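Local coordinates for protein alkaline serine protease AL20 (Nesterenkonia abyssinica, PDB 3CP7) that probably cleaves peptide bonds in proteins as a thermostable, secreted alkaline serine protease of the trypsin-like kind, at residues D91-A95 / G206-Y211; Q183-S188 / F199-F203. All blocks are in the same frame, centred on the assembly; numbering follows the deposited sequence.

Contact 1: D91-A95 / G206-Y211; sequences DYAFA and GAQQNY
Strand 93-95 runs almost parallel to helix 206-211, their axes 16° apart and 8.9 Å from each other, with the CA atoms of Y92 nearest A207, of A93 nearest N210 and of F94 nearest Y211. No hydrogen bond joins the two, and aromatic packing does the work. The methyl CB of A207 sits over one face of the Y92 ring, a CH-pi contact of 3.8 Å to the centroid. Beyond it, Y92 OH comes within 3.4 Å of G206 C, but it is hydrogen-bonded to ND1 of H90. This is the C-terminal helix of the chymotrypsin fold lying back against the N-terminal barrel, beside D91, whose bond to H41 is consistent with the aspartate of a Ser-His-Asp triad. Two residues further along the chain, F94 CG stands anti to its own carbonyl carbon (chi1 -60°), which carries the ring to the helix backbone. There Y211 CA lies over a face, 4.0 Å from the F94 centroid, and Y211 CB touches F94 CZ at 3.6 Å. Between the Y92 and F94 rings, N210 sets ND2 near both ring planes, at their edges, 3.8 Å from F94 CD2 and 4.0 Å from Y92 CE2; ND2 is buried and has no hydrogen-bond partner in the model.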
loop_
_atom_site.group_PDB
_atom_site.type_symbol
_atom_site.label_atom_id
_atom_site.label_comp_id
_atom_site.label_asym_id
_atom_site.label_seq_id
_atom_site.Cartn_x
_atom_site.Cartn_y
_atom_site.Cartn_z
ATOM N N ASP A 91 -11.419 -5.554 -0.986
ATOM C CA ASP A 91 -11.178 -6.000 0.382
ATOM C C ASP A 91 -10.260 -7.219 0.384
ATOM O O ASP A 91 -10.659 -8.312 0.792
ATOM C CB ASP A 91 -12.481 -6.320 1.126
ATOM C CG ASP A 91 -12.256 -6.613 2.599
ATOM O OD1 ASP A 91 -13.142 -7.221 3.239
ATOM O OD2 ASP A 91 -11.190 -6.238 3.130
ATOM N N TYR A 92 -9.039 -7.024 -0.108
ATOM C CA TYR A 92 -7.988 -8.037 -0.063
ATOM C C TYR A 92 -6.703 -7.351 0.395
ATOM O O TYR A 92 -6.565 -6.120 0.325
ATOM C CB TYR A 92 -7.788 -8.719 -1.431
ATOM C CG TYR A 92 -7.655 -7.741 -2.567
ATOM C CD1 TYR A 92 -8.726 -7.505 -3.438
ATOM C CD2 TYR A 92 -6.479 -7.014 -2.769
ATOM C CE1 TYR A 92 -8.622 -6.581 -4.472
ATOM C CE2 TYR A 92 -6.369 -6.084 -3.789
ATOM C CZ TYR A 92 -7.448 -5.864 -4.644
ATOM O OH TYR A 92 -7.350 -4.936 -5.657
ATOM N N ALA A 93 -5.759 -8.160 0.864
ATOM C CA ALA A 93 -4.522 -7.636 1.418
ATOM C C ALA A 93 -3.543 -8.764 1.600
ATOM O O ALA A 93 -3.891 -9.934 1.478
ATOM C CB ALA A 93 -4.786 -6.950 2.755
ATOM N N PHE A 94 -2.309 -8.393 1.906
ATOM C CA PHE A 94 -1.264 -9.370 2.159
ATOM C C PHE A 94 -0.514 -8.950 3.394
ATOM O O PHE A 94 -0.306 -7.751 3.612
ATOM C CB PHE A 94 -0.327 -9.452 0.944
ATOM C CG PHE A 94 -1.037 -9.851 -0.315
ATOM C CD1 PHE A 94 -1.222 -11.199 -0.616
ATOM C CD2 PHE A 94 -1.598 -8.887 -1.155
ATOM C CE1 PHE A 94 -1.920 -11.586 -1.747
ATOM C CE2 PHE A 94 -2.301 -9.266 -2.278
ATOM C CZ PHE A 94 -2.487 -10.613 -2.571
ATOM N N ALA A 95 -0.106 -9.918 4.202
ATOM C CA ALA A 95 0.765 -9.625 5.337
ATOM C C ALA A 95 2.082 -10.339 5.118
ATOM O O ALA A 95 2.120 -11.530 4.790
ATOM C CB ALA A 95 0.116 -10.062 6.650
ATOM N N GLY A 206 -5.609 -5.174 -9.887
ATOM C CA GLY A 206 -5.301 -4.509 -8.617
ATOM C C GLY A 206 -4.706 -5.504 -7.640
ATOM O O GLY A 206 -3.626 -5.273 -7.060
ATOM N N ALA A 207 -5.402 -6.625 -7.460
ATOM C CA ALA A 207 -4.920 -7.678 -6.579
ATOM C C ALA A 207 -3.576 -8.214 -7.068
ATOM O O ALA A 207 -2.685 -8.454 -6.260
ATOM C CB ALA A 207 -5.941 -8.781 -6.457
ATOM N N GLN A 208 -3.414 -8.385 -8.381
ATOM C CA GLN A 208 -2.156 -8.930 -8.888
ATOM C C GLN A 208 -0.975 -8.009 -8.597
ATOM O O GLN A 208 0.080 -8.462 -8.150
ATOM C CB GLN A 208 -2.231 -9.187 -10.384
ATOM C CG GLN A 208 -0.947 -9.835 -10.889
ATOM C CD GLN A 208 -1.083 -10.467 -12.240
ATOM O OE1 GLN A 208 -2.000 -10.160 -12.988
ATOM N NE2 GLN A 208 -0.147 -11.345 -12.569
ATOM N N GLN A 209 -1.154 -6.721 -8.847
ATOM C CA GLN A 209 -0.088 -5.763 -8.601
ATOM C C GLN A 209 0.208 -5.569 -7.108
ATOM O O GLN A 209 1.354 -5.373 -6.731
ATOM C CB GLN A 209 -0.390 -4.443 -9.290
ATOM C CG GLN A 209 -0.338 -4.573 -10.810
ATOM C CD GLN A 209 -0.673 -3.303 -11.518
ATOM O OE1 GLN A 209 0.197 -2.657 -12.100
ATOM N NE2 GLN A 209 -1.940 -2.921 -11.474
ATOM N N ASN A 210 -0.825 -5.645 -6.264
ATOM C CA ASN A 210 -0.628 -5.592 -4.814
ATOM C C ASN A 210 0.160 -6.826 -4.362
ATOM O O ASN A 210 1.096 -6.720 -3.566
ATOM C CB ASN A 210 -2.002 -5.520 -4.128
ATOM C CG ASN A 210 -1.977 -4.910 -2.720
ATOM O OD1 ASN A 210 -1.259 -3.910 -2.443
ATOM N ND2 ASN A 210 -2.943 -5.360 -1.887
ATOM N N TYR A 211 -0.215 -7.996 -4.882
ATOM C CA TYR A 211 0.527 -9.229 -4.624
ATOM C C TYR A 211 1.988 -9.162 -5.104
ATOM O O TYR A 211 2.904 -9.546 -4.364
ATOM C CB TYR A 211 -0.173 -10.429 -5.282
ATOM C CG TYR A 211 0.731 -11.627 -5.415
ATOM C CD1 TYR A 211 1.339 -11.920 -6.633
ATOM C CD2 TYR A 211 1.012 -12.445 -4.315
ATOM C CE1 TYR A 211 2.201 -13.008 -6.758
ATOM C CE2 TYR A 211 1.870 -13.531 -4.431
ATOM C CZ TYR A 211 2.446 -13.806 -5.660
ATOM O OH TYR A 211 3.297 -14.882 -5.789
#

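Contact 2: Q183-S188 / F199-F203; sequences QNSTNS and FGPYF
S185 gives its hydroxyl to the carbonyl of P201, OG to O 2.7 Å, and S188 N donates to F199 O at 2.9 Å, with an N-H...O angle of 144°. These bonds hold strand 183-191 to strand 197-200 and the loop that follows it; the two are the outermost strands of the six-stranded sheet, so the margins of the C-terminal barrel of the chymotrypsin fold come together. N184 and S185 form a classic beta bulge opposite W173. The S185 hydroxyl, OG anti to the backbone N (chi1 -171°), reaches across to the loop after strand 197-200. A water links the bulge to that loop as well, donating to N184 O and accepting from F203 N. Within 183-188, S185 O accepts a bond from Q183 NE2, while Q183 OE1 is held by N26.

Outward from these bonds, the F203 ring lies flat against the bulge backbone: S185 CA is over its centre, 3.7 Å from the centroid, and N184 C covers the same face nearer the rim. With an alanine in place of F203, S185 CA would probably lose its aromatic support and a gap would open beside the bulge. G200, where any CB would collide with T186 O and S185 OG, lets T186 O approach its CA to 3.1 Å, and the P201 ring fills the next place, its CD 3.4 Å from T186 O and 4.0 Å from T186 CG2.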
loop_
_atom_site.group_PDB
_atom_site.type_symbol
_atom_site.label_atom_id
_atom_site.label_comp_id
_atom_site.label_asym_id
_atom_site.label_seq_id
_atom_site.Cartn_x
_atom_site.Cartn_y
_atom_site.Cartn_z
ATOM N N GLN A 183 -5.326 -20.062 -5.233
ATOM C CA GLN A 183 -6.152 -19.087 -4.536
ATOM C C GLN A 183 -6.592 -17.995 -5.494
ATOM O O GLN A 183 -5.787 -17.472 -6.265
ATOM C CB GLN A 183 -5.398 -18.478 -3.353
ATOM C CG GLN A 183 -6.255 -17.447 -2.623
ATOM C CD GLN A 183 -5.760 -17.102 -1.248
ATOM O OE1 GLN A 183 -4.734 -17.615 -0.781
ATOM N NE2 GLN A 183 -6.498 -16.233 -0.571
ATOM N N ASN A 184 -7.873 -17.643 -5.442
ATOM C CA ASN A 184 -8.408 -16.679 -6.381
ATOM C C ASN A 184 -9.436 -15.702 -5.786
ATOM O O ASN A 184 -10.057 -14.921 -6.511
ATOM C CB ASN A 184 -8.948 -17.415 -7.606
ATOM C CG ASN A 184 -9.358 -16.486 -8.730
ATOM O OD1 ASN A 184 -8.546 -15.698 -9.261
ATOM N ND2 ASN A 184 -10.616 -16.599 -9.138
ATOM N N SER A 185 -9.590 -15.746 -4.464
ATOM C CA SER A 185 -10.296 -14.696 -3.724
ATOM C C SER A 185 -10.076 -14.951 -2.241
ATOM O O SER A 185 -9.240 -15.794 -1.848
ATOM C CB SER A 185 -11.795 -14.614 -4.082
ATOM O OG SER A 185 -12.381 -13.458 -3.496
ATOM N N THR A 186 -10.832 -14.225 -1.431
ATOM C CA THR A 186 -10.713 -14.285 -0.001
ATOM C C THR A 186 -12.134 -14.084 0.571
ATOM O O THR A 186 -12.956 -13.385 -0.050
ATOM C CB THR A 186 -9.694 -13.161 0.294
ATOM O OG1 THR A 186 -8.365 -13.623 0.630
ATOM C CG2 THR A 186 -10.229 -11.794 0.798
ATOM N N ASN A 187 -12.443 -14.718 1.704
ATOM C CA ASN A 187 -13.700 -14.416 2.399
ATOM C C ASN A 187 -13.698 -12.968 2.836
ATOM O O ASN A 187 -12.795 -12.554 3.557
ATOM C CB ASN A 187 -13.877 -15.277 3.653
ATOM C CG ASN A 187 -13.921 -16.768 3.349
ATOM O OD1 ASN A 187 -14.498 -17.202 2.344
ATOM N ND2 ASN A 187 -13.302 -17.564 4.223
ATOM N N SER A 188 -14.708 -12.199 2.436
ATOM C CA SER A 188 -14.739 -10.781 2.775
ATOM C C SER A 188 -15.948 -10.319 3.597
ATOM O O SER A 188 -15.767 -9.688 4.643
ATOM C CB SER A 188 -14.573 -9.934 1.510
ATOM O OG SER A 188 -14.893 -8.571 1.740
ATOM N N PHE A 199 -19.282 -13.320 0.304
ATOM C CA PHE A 199 -18.746 -12.575 -0.820
ATOM C C PHE A 199 -17.253 -12.416 -0.703
ATOM O O PHE A 199 -16.706 -12.260 0.394
ATOM C CB PHE A 199 -19.455 -11.222 -0.974
ATOM C CG PHE A 199 -20.895 -11.379 -1.340
ATOM C CD1 PHE A 199 -21.853 -11.556 -0.354
ATOM C CD2 PHE A 199 -21.280 -11.439 -2.675
ATOM C CE1 PHE A 199 -23.200 -11.760 -0.688
ATOM C CE2 PHE A 199 -22.625 -11.647 -3.025
ATOM C CZ PHE A 199 -23.579 -11.811 -2.032
ATOM N N GLY A 200 -16.613 -12.492 -1.859
ATOM C CA GLY A 200 -15.177 -12.318 -1.960
ATOM C C GLY A 200 -14.861 -11.436 -3.137
ATOM O O GLY A 200 -15.557 -11.469 -4.149
ATOM N N PRO A 201 -13.798 -10.638 -3.029
ATOM C CA PRO A 201 -13.489 -9.697 -4.100
ATOM C C PRO A 201 -12.937 -10.365 -5.353
ATOM O O PRO A 201 -12.299 -11.427 -5.276
ATOM C CB PRO A 201 -12.427 -8.788 -3.468
ATOM C CG PRO A 201 -11.729 -9.703 -2.474
ATOM C CD PRO A 201 -12.853 -10.521 -1.895
ATOM N N TYR A 202 -13.144 -9.724 -6.495
ATOM C CA TYR A 202 -12.551 -10.219 -7.727
ATOM C C TYR A 202 -11.034 -10.027 -7.690
ATOM O O TYR A 202 -10.537 -8.927 -7.417
ATOM C CB TYR A 202 -13.167 -9.532 -8.956
ATOM C CG TYR A 202 -12.634 -10.090 -10.251
ATOM C CD1 TYR A 202 -11.677 -9.390 -10.982
ATOM C CD2 TYR A 202 -13.056 -11.336 -10.717
ATOM C CE1 TYR A 202 -11.165 -9.916 -12.163
ATOM C CE2 TYR A 202 -12.542 -11.865 -11.900
ATOM C CZ TYR A 202 -11.608 -11.141 -12.613
ATOM O OH TYR A 202 -11.088 -11.668 -13.775
ATOM N N PHE A 203 -10.295 -11.096 -7.965
ATOM C CA PHE A 203 -8.838 -10.983 -8.037
ATOM C C PHE A 203 -8.446 -10.566 -9.456
ATOM O O PHE A 203 -8.277 -11.410 -10.352
ATOM C CB PHE A 203 -8.160 -12.299 -7.640
ATOM C CG PHE A 203 -7.799 -12.401 -6.163
ATOM C CD1 PHE A 203 -8.453 -11.646 -5.169
ATOM C CD2 PHE A 203 -6.817 -13.298 -5.766
ATOM C CE1 PHE A 203 -8.081 -11.765 -3.810
ATOM C CE2 PHE A 203 -6.467 -13.437 -4.408
ATOM C CZ PHE A 203 -7.098 -12.671 -3.440
HETATM O O HOH W 1 -11.829 -13.585 -8.157
#

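From the N terminus, the chain first builds the barrel that holds strand 93-97, where segment 91-95 of contact 1 lies, and then crosses into the second barrel. There strand 183-191 leads by a short connection to 199-203, and contact 2 closes this loop of ten residues. Directly afterwards helix 205-214 returns to 91-95, so contact 1 closes a far longer loop that encloses contact 2 entirely. The two meet at the junction of the barrels: D91 OD1 lies 2.7 Å from S188 OG, probably a hydrogen bond, and Y92 CD1 packs on P201 CG at 3.8 Å. Together they tie the C-terminal barrel and helix to the N-terminal barrel beside the likely triad aspartate.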